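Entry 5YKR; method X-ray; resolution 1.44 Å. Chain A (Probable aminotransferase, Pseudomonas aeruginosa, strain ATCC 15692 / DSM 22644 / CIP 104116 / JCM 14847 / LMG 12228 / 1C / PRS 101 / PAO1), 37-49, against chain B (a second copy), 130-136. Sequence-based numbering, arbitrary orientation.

Chain A, residues 37-49: NRRHWLYGAPLHW
Chain B 130-136: LPYWQVT

Backbone hydrogen bonds join a looped segment of chain A to strand 132-136 of the second copy, chain B. Leu A42 N donates to Trp B133 O (2.9 Å, N-H...O angle 166°), and Val B135 N donates to Pro A46 O (2.9 Å, 163°). Trp B133 N to His A40 O is equally short at 2.9 Å but weak, its angle being 127°. The first and last of these contacts flank a single beta bridge, Trp A41 with Trp B133 (CA to CA 4.6 Å); His A40 CA lies 4.6 Å from Tyr B132 CA beside it, so the two chains run the same way here. Extended phi/psi values suit the pairing: -107/132 for Trp A41 and -123/139 to -143/161 for Tyr B132 through Gln B134.

Beyond the bridge chain A leaves the strand in a type I turn from Trp A41 to Gly A44, with Leu A42 at -55/-40, Tyr A43 at -116/28 and Gly A44 N hydrogen-bonded to Trp A41 O at 3.0 Å. Gly A44 has phi/psi 75/8, a positive phi that favours glycine; an ideal CB there would lie 2.7 Å from Arg A38 CD. Ala A45 is extended (-162/166), and Pro A46 (-63/-31) comes back to the strand, its CA 4.9 Å from that of Gln B134.

Gln B134 fills the space enclosed by this detour. Its CB points away overall, but chi1 -66° (m), chi2 -75° (m) and chi3 -87° fold the chain so that its amide comes nearer to chain A. NE2 donates to Ala A45 O at 3.0 Å (139°) and to its own neighbour Trp B133 O at 2.8 Å (162°). OE1 accepts from water 2 at 2.7 Å, and the same water lies 2.8 Å from His A48 ND1, making a hydrogen-bonded link between the side chains; His A48 is p (chi1 66°). An amide, with donor and acceptor at one end, answers both needs in this buried site. A second water joins Arg A38 O (3.2 Å, water donating) to Tyr B132 OH (2.7 Å).

CA-H...O contacts supplement the bridge: His A40 CA to Pro B131 O and Trp A41 CA to Trp B133 O, both 3.3 Å, and Tyr B132 CA to His A40 O, 3.4 Å.

Packing completes the contact, which buries 595 Å² in all. Trp A41 (m, chi2 103°) presents CE3 at 3.3 Å from Trp B133 O, while its CZ3 reaches Trp B133 CB at 3.8 Å and Val B135 CG2 at 3.6 Å. Val B135 (t) points toward chain A, and its CG2 also meets Pro A46 CB at 3.8 Å, so that one small methyl touches both the indole and the proline ring. Tyr B132 (m, chi2 -76°) runs along the chain A backbone, its CE1 3.4 Å from Arg A38 O and from Arg A39 O, while its CB lies 3.9 Å from CD1 of Leu A42 (t, p). The CA-to-CB bond of Trp B133 (m, chi2 80°) points sideways, and NE1 of its indole donates to Leu B130 O at 2.8 Å.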

ATOM      1  N   ASN A  37     -18.042  17.016  -3.791  1.00 15.99           N
ATOM      2  CA  ASN A  37     -16.787  16.279  -3.748  1.00 14.50           C
ATOM      3  C   ASN A  37     -15.807  16.734  -4.818  1.00 13.49           C
ATOM      4  O   ASN A  37     -14.576  16.669  -4.592  1.00 15.26           O
ATOM      5  CB  ASN A  37     -17.015  14.756  -3.822  1.00 14.14           C
ATOM      6  CG  ASN A  37     -17.101  14.098  -2.461  1.00 12.91           C
ATOM      7  OD1 ASN A  37     -16.595  14.631  -1.457  1.00 13.16           O
ATOM      8  ND2 ASN A  37     -17.582  12.854  -2.422  1.00 14.83           N
ATOM      9  N   ARG A  38     -16.308  17.217  -5.981  1.00 15.23           N
ATOM     10  CA  ARG A  38     -15.407  17.731  -7.016  1.00 16.12           C
ATOM     11  C   ARG A  38     -14.665  18.998  -6.565  1.00 15.64           C
ATOM     12  O   ARG A  38     -13.638  19.348  -7.185  1.00 17.34           O
ATOM     13  CB  ARG A  38     -16.195  18.008  -8.314  1.00 17.57           C
ATOM     14  CG  ARG A  38     -16.462  16.764  -9.124  1.00 19.77           C
ATOM     15  CD  ARG A  38     -15.223  16.243  -9.895  1.00 26.01           C
ATOM     16  NE  ARG A  38     -14.836  17.258 -10.912  1.00 30.95           N
ATOM     17  CZ  ARG A  38     -15.363  17.389 -12.135  1.00 33.07           C
ATOM     18  NH1 ARG A  38     -16.220  16.503 -12.620  1.00 31.84           N
ATOM     19  NH2 ARG A  38     -14.962  18.407 -12.911  1.00 35.63           N
ATOM     20  N   ARG A  39     -15.159  19.675  -5.513  1.00 16.67           N
ATOM     21  CA  ARG A  39     -14.476  20.861  -5.004  1.00 16.69           C
ATOM     22  C   ARG A  39     -13.188  20.522  -4.261  1.00 14.69           C
ATOM     23  O   ARG A  39     -12.310  21.369  -4.167  1.00 15.69           O
ATOM     24  CB  ARG A  39     -15.402  21.692  -4.100  1.00 19.51           C
ATOM     25  CG  ARG A  39     -16.665  22.209  -4.811  1.00 24.36           C
ATOM     26  CD  ARG A  39     -17.696  22.858  -3.895  1.00 31.33           C
ATOM     27  NE  ARG A  39     -18.896  23.003  -4.730  1.00 38.57           N
ATOM     28  CZ  ARG A  39     -20.136  22.659  -4.404  1.00 40.02           C
ATOM     29  NH1 ARG A  39     -20.441  22.202  -3.186  1.00 49.83           N
ATOM     30  NH2 ARG A  39     -21.090  22.844  -5.298  1.00 48.03           N
ATOM     31  N   HIS A  40     -13.096  19.313  -3.687  1.00 14.71           N
ATOM     32  CA  HIS A  40     -11.959  19.006  -2.813  1.00 14.88           C
ATOM     33  C   HIS A  40     -11.224  17.714  -3.147  1.00 13.25           C
ATOM     34  O   HIS A  40     -10.160  17.503  -2.612  1.00 13.12           O
ATOM     35  CB  HIS A  40     -12.412  18.978  -1.337  1.00 18.65           C
ATOM     36  CG  HIS A  40     -13.125  20.212  -0.910  1.00 27.48           C
ATOM     37  ND1 HIS A  40     -12.517  21.440  -0.932  1.00 30.07           N
ATOM     38  CD2 HIS A  40     -14.382  20.412  -0.440  1.00 32.68           C
ATOM     39  CE1 HIS A  40     -13.371  22.358  -0.516  1.00 35.51           C
ATOM     40  NE2 HIS A  40     -14.519  21.759  -0.232  1.00 33.23           N
ATOM     41  N   TRP A  41     -11.794  16.838  -3.995  1.00 13.20           N
ATOM     42  CA  TRP A  41     -11.112  15.635  -4.463  1.00 12.09           C
ATOM     43  C   TRP A  41     -10.737  15.872  -5.915  1.00 12.41           C
ATOM     44  O   TRP A  41     -11.581  16.293  -6.734  1.00 12.73           O
ATOM     45  CB  TRP A  41     -11.963  14.375  -4.375  1.00 11.41           C
ATOM     46  CG  TRP A  41     -12.379  14.038  -2.930  1.00 10.64           C
ATOM     47  CD1 TRP A  41     -13.586  14.242  -2.369  1.00 11.37           C
ATOM     48  CD2 TRP A  41     -11.553  13.512  -1.880  1.00 10.85           C
ATOM     49  NE1 TRP A  41     -13.616  13.827  -1.065  1.00 12.44           N
ATOM     50  CE2 TRP A  41     -12.352  13.379  -0.738  1.00 11.37           C
ATOM     51  CE3 TRP A  41     -10.222  13.117  -1.818  1.00 11.21           C
ATOM     52  CZ2 TRP A  41     -11.835  12.898   0.486  1.00 11.35           C
ATOM     53  CZ3 TRP A  41      -9.699  12.639  -0.622  1.00 11.29           C
ATOM     54  CH2 TRP A  41     -10.515  12.543   0.514  1.00 10.91           C
ATOM     55  N   LEU A  42      -9.475  15.566  -6.253  1.00 12.15           N
ATOM     56  CA  LEU A  42      -8.981  15.917  -7.590  1.00 12.19           C
ATOM     57  C   LEU A  42      -9.872  15.333  -8.702  1.00 12.98           C
ATOM     58  O   LEU A  42     -10.152  16.024  -9.688  1.00 14.97           O
ATOM     59  CB  LEU A  42      -7.532  15.443  -7.729  1.00 13.96           C
ATOM     60  CG  LEU A  42      -6.805  15.837  -9.000  1.00 14.22           C
ATOM     61  CD1 LEU A  42      -6.689  17.387  -9.130  1.00 15.08           C
ATOM     62  CD2 LEU A  42      -5.443  15.148  -9.052  1.00 15.86           C
ATOM     63  N   TYR A  43     -10.340  14.103  -8.511  1.00 12.48           N
ATOM     64  CA  TYR A  43     -11.207  13.412  -9.485  1.00 13.77           C
ATOM     65  C   TYR A  43     -12.621  13.134  -8.906  1.00 13.81           C
ATOM     66  O   TYR A  43     -13.297  12.205  -9.338  1.00 16.91           O
ATOM     67  CB  TYR A  43     -10.494  12.154 -10.029  1.00 14.94           C
ATOM     68  CG  TYR A  43      -9.412  12.533 -11.004  1.00 13.78           C
ATOM     69  CD1 TYR A  43      -9.719  12.937 -12.317  1.00 13.72           C
ATOM     70  CD2 TYR A  43      -8.090  12.619 -10.602  1.00 12.96           C
ATOM     71  CE1 TYR A  43      -8.726  13.345 -13.184  1.00 14.40           C
ATOM     72  CE2 TYR A  43      -7.096  13.037 -11.485  1.00 14.78           C
ATOM     73  CZ  TYR A  43      -7.415  13.391 -12.764  1.00 14.60           C
ATOM     74  OH  TYR A  43      -6.432  13.821 -13.608  1.00 15.73           O
ATOM     75  N   GLY A  44     -13.086  13.961  -7.960  1.00 13.18           N
ATOM     76  CA  GLY A  44     -14.458  13.916  -7.470  1.00 13.51           C
ATOM     77  C   GLY A  44     -14.828  12.789  -6.531  1.00 12.63           C
ATOM     78  O   GLY A  44     -15.987  12.612  -6.208  1.00 13.61           O
ATOM     79  N   ALA A  45     -13.819  12.049  -6.115  1.00 11.87           N
ATOM     80  CA  ALA A  45     -13.938  10.944  -5.191  1.00 11.56           C
ATOM     81  C   ALA A  45     -12.500  10.681  -4.646  1.00 11.33           C
ATOM     82  O   ALA A  45     -11.546  11.104  -5.272  1.00 11.58           O
ATOM     83  CB  ALA A  45     -14.570   9.703  -5.845  1.00 12.24           C
ATOM     84  N   PRO A  46     -12.375   9.901  -3.568  1.00 10.98           N
ATOM     85  CA  PRO A  46     -11.023   9.701  -2.993  1.00 11.46           C
ATOM     86  C   PRO A  46     -10.034   9.007  -3.947  1.00 10.99           C
ATOM     87  O   PRO A  46      -8.835   9.198  -3.812  1.00 10.91           O
ATOM     88  CB  PRO A  46     -11.308   8.877  -1.750  1.00 12.03           C
ATOM     89  CG  PRO A  46     -12.672   9.257  -1.310  1.00 14.20           C
ATOM     90  CD  PRO A  46     -13.440   9.517  -2.608  1.00 12.42           C
ATOM     91  N   LEU A  47     -10.556   8.138  -4.827  1.00 10.26           N
ATOM     92  CA  LEU A  47      -9.772   7.338  -5.785  1.00  9.48           C
ATOM     93  C   LEU A  47     -10.282   7.674  -7.170  1.00  9.83           C
ATOM     94  O   LEU A  47     -11.500   7.600  -7.410  1.00 11.20           O
ATOM     95  CB  LEU A  47      -9.965   5.846  -5.466  1.00 10.02           C
ATOM     96  CG  LEU A  47      -9.430   4.865  -6.544  1.00  9.36           C
ATOM     97  CD1 LEU A  47      -7.934   4.949  -6.752  1.00 10.43           C
ATOM     98  CD2 LEU A  47      -9.831   3.415  -6.188  1.00  9.72           C
ATOM     99  N   HIS A  48      -9.371   7.984  -8.095  1.00  9.95           N
ATOM    100  CA  HIS A  48      -9.787   8.441  -9.433  1.00 10.56           C
ATOM    101  C   HIS A  48     -10.551   7.345 -10.201  1.00 10.38           C
ATOM    102  O   HIS A  48     -11.403   7.664 -11.040  1.00 11.84           O
ATOM    103  CB  HIS A  48      -8.635   9.006 -10.264  1.00 10.93           C
ATOM    104  CG  HIS A  48      -7.596   8.021 -10.645  1.00 10.89           C
ATOM    105  ND1 HIS A  48      -6.724   7.433  -9.744  1.00 10.86           N
ATOM    106  CD2 HIS A  48      -7.266   7.531 -11.877  1.00 11.38           C
ATOM    107  CE1 HIS A  48      -5.897   6.644 -10.410  1.00 11.33           C
ATOM    108  NE2 HIS A  48      -6.202   6.675 -11.702  1.00 11.26           N
ATOM    109  N   TRP A  49     -10.265   6.071  -9.893  1.00 10.30           N
ATOM    110  CA  TRP A  49     -11.018   4.981 -10.526  1.00 10.49           C
ATOM    111  C   TRP A  49     -12.514   5.085 -10.286  1.00 10.70           C
ATOM    112  O   TRP A  49     -13.317   4.596 -11.128  1.00 11.75           O
ATOM    113  CB  TRP A  49     -10.545   3.608 -10.081  1.00 10.74           C
ATOM    114  CG  TRP A  49      -9.093   3.307 -10.174  1.00 10.91           C
ATOM    115  CD1 TRP A  49      -8.097   4.069 -10.675  1.00 11.97           C
ATOM    116  CD2 TRP A  49      -8.503   2.093  -9.758  1.00 10.95           C
ATOM    117  NE1 TRP A  49      -6.894   3.389 -10.596  1.00 11.84           N
ATOM    118  CE2 TRP A  49      -7.123   2.176 -10.014  1.00 12.11           C
ATOM    119  CE3 TRP A  49      -9.010   0.921  -9.155  1.00 12.52           C
ATOM    120  CZ2 TRP A  49      -6.253   1.133  -9.707  1.00 12.32           C
ATOM    121  CZ3 TRP A  49      -8.154  -0.111  -8.901  1.00 13.53           C
ATOM    122  CH2 TRP A  49      -6.807  -0.007  -9.161  1.00 12.77           C
TER
ATOM    123  N   LEU B 130      -4.329  23.253   0.756  1.00 15.26           N
ATOM    124  CA  LEU B 130      -4.332  22.951  -0.641  1.00 13.78           C
ATOM    125  C   LEU B 130      -5.736  22.449  -1.006  1.00 15.00           C
ATOM    126  O   LEU B 130      -6.364  21.769  -0.212  1.00 14.46           O
ATOM    127  CB  LEU B 130      -3.306  21.879  -0.971  1.00 15.38           C
ATOM    128  CG  LEU B 130      -1.846  22.216  -0.818  1.00 18.43           C
ATOM    129  CD1 LEU B 130      -0.926  21.081  -1.226  1.00 19.86           C
ATOM    130  CD2 LEU B 130      -1.488  23.420  -1.679  1.00 22.45           C
ATOM    131  N   PRO B 131      -6.190  22.758  -2.232  1.00 14.56           N
ATOM    132  CA  PRO B 131      -7.589  22.496  -2.519  1.00 14.71           C
ATOM    133  C   PRO B 131      -8.009  21.080  -2.887  1.00 14.00           C
ATOM    134  O   PRO B 131      -9.129  20.734  -2.587  1.00 16.14           O
ATOM    135  CB  PRO B 131      -7.880  23.454  -3.699  1.00 15.87           C
ATOM    136  CG  PRO B 131      -6.571  23.679  -4.353  1.00 15.70           C
ATOM    137  CD  PRO B 131      -5.610  23.718  -3.198  1.00 15.25           C
ATOM    138  N   TYR B 132      -7.144  20.295  -3.523  1.00 12.97           N
ATOM    139  CA  TYR B 132      -7.559  19.006  -4.125  1.00 13.40           C
ATOM    140  C   TYR B 132      -6.738  17.859  -3.564  1.00 12.27           C
ATOM    141  O   TYR B 132      -5.515  17.962  -3.452  1.00 12.23           O
ATOM    142  CB  TYR B 132      -7.413  19.024  -5.636  1.00 13.91           C
ATOM    143  CG  TYR B 132      -8.343  20.024  -6.286  1.00 14.64           C
ATOM    144  CD1 TYR B 132      -9.704  19.765  -6.434  1.00 14.80           C
ATOM    145  CD2 TYR B 132      -7.870  21.237  -6.713  1.00 16.75           C
ATOM    146  CE1 TYR B 132     -10.549  20.705  -6.964  1.00 15.68           C
ATOM    147  CE2 TYR B 132      -8.705  22.167  -7.257  1.00 17.77           C
ATOM    148  CZ  TYR B 132     -10.046  21.922  -7.363  1.00 15.52           C
ATOM    149  OH  TYR B 132     -10.845  22.909  -7.932  1.00 21.81           O
ATOM    150  N   TRP B 133      -7.425  16.750  -3.299  1.00 11.76           N
ATOM    151  CA  TRP B 133      -6.871  15.619  -2.575  1.00 11.47           C
ATOM    152  C   TRP B 133      -7.182  14.290  -3.266  1.00 11.08           C
ATOM    153  O   TRP B 133      -8.122  14.189  -4.071  1.00 10.92           O
ATOM    154  CB  TRP B 133      -7.386  15.605  -1.111  1.00 11.54           C
ATOM    155  CG  TRP B 133      -6.949  16.837  -0.434  1.00 12.10           C
ATOM    156  CD1 TRP B 133      -7.523  18.093  -0.526  1.00 12.03           C
ATOM    157  CD2 TRP B 133      -5.737  17.009   0.319  1.00 11.45           C
ATOM    158  NE1 TRP B 133      -6.772  19.000   0.161  1.00 12.01           N
ATOM    159  CE2 TRP B 133      -5.653  18.392   0.653  1.00 11.04           C
ATOM    160  CE3 TRP B 133      -4.750  16.141   0.774  1.00 11.14           C
ATOM    161  CZ2 TRP B 133      -4.597  18.906   1.417  1.00 11.49           C
ATOM    162  CZ3 TRP B 133      -3.691  16.658   1.526  1.00 11.51           C
ATOM    163  CH2 TRP B 133      -3.617  18.040   1.834  1.00 12.23           C
ATOM    164  N   GLN B 134      -6.360  13.291  -2.935  1.00 10.69           N
ATOM    165  CA  GLN B 134      -6.599  11.880  -3.259  1.00  9.69           C
ATOM    166  C   GLN B 134      -6.119  11.029  -2.100  1.00  9.03           C
ATOM    167  O   GLN B 134      -5.326  11.503  -1.275  1.00 10.78           O
ATOM    168  CB  GLN B 134      -5.890  11.434  -4.558  1.00 10.56           C
ATOM    169  CG  GLN B 134      -6.410  12.082  -5.832  1.00 11.63           C
ATOM    170  CD  GLN B 134      -7.741  11.531  -6.295  1.00 12.04           C
ATOM    171  OE1 GLN B 134      -7.771  10.516  -7.039  1.00 13.53           O
ATOM    172  NE2 GLN B 134      -8.834  12.153  -5.886  1.00 12.90           N
ATOM    173  N   VAL B 135      -6.587   9.781  -2.037  1.00  9.25           N
ATOM    174  CA  VAL B 135      -6.198   8.827  -0.969  1.00  9.11           C
ATOM    175  C   VAL B 135      -5.458   7.648  -1.591  1.00  9.20           C
ATOM    176  O   VAL B 135      -5.868   7.139  -2.653  1.00  9.70           O
ATOM    177  CB  VAL B 135      -7.412   8.342  -0.215  1.00  9.62           C
ATOM    178  CG1 VAL B 135      -7.070   7.348   0.877  1.00 10.65           C
ATOM    179  CG2 VAL B 135      -8.183   9.522   0.350  1.00 10.87           C
ATOM    180  N   THR B 136      -4.440   7.172  -0.881  1.00  8.66           N
ATOM    181  CA  THR B 136      -3.693   5.955  -1.270  1.00  8.48           C
ATOM    182  C   THR B 136      -3.671   4.977  -0.070  1.00  8.09           C
ATOM    183  O   THR B 136      -4.222   5.293   1.013  1.00  8.56           O
ATOM    184  CB  THR B 136      -2.261   6.263  -1.666  1.00  8.83           C
ATOM    185  OG1 THR B 136      -1.583   6.721  -0.501  1.00  9.25           O
ATOM    186  CG2 THR B 136      -2.174   7.272  -2.818  1.00  9.93           C
TER
HETATM  187  O   HOH W   1     -13.515  22.407  -8.197  1.00 38.40           O
HETATM  188  O   HOH W   2      -6.153   8.411  -7.165  1.00 12.67           O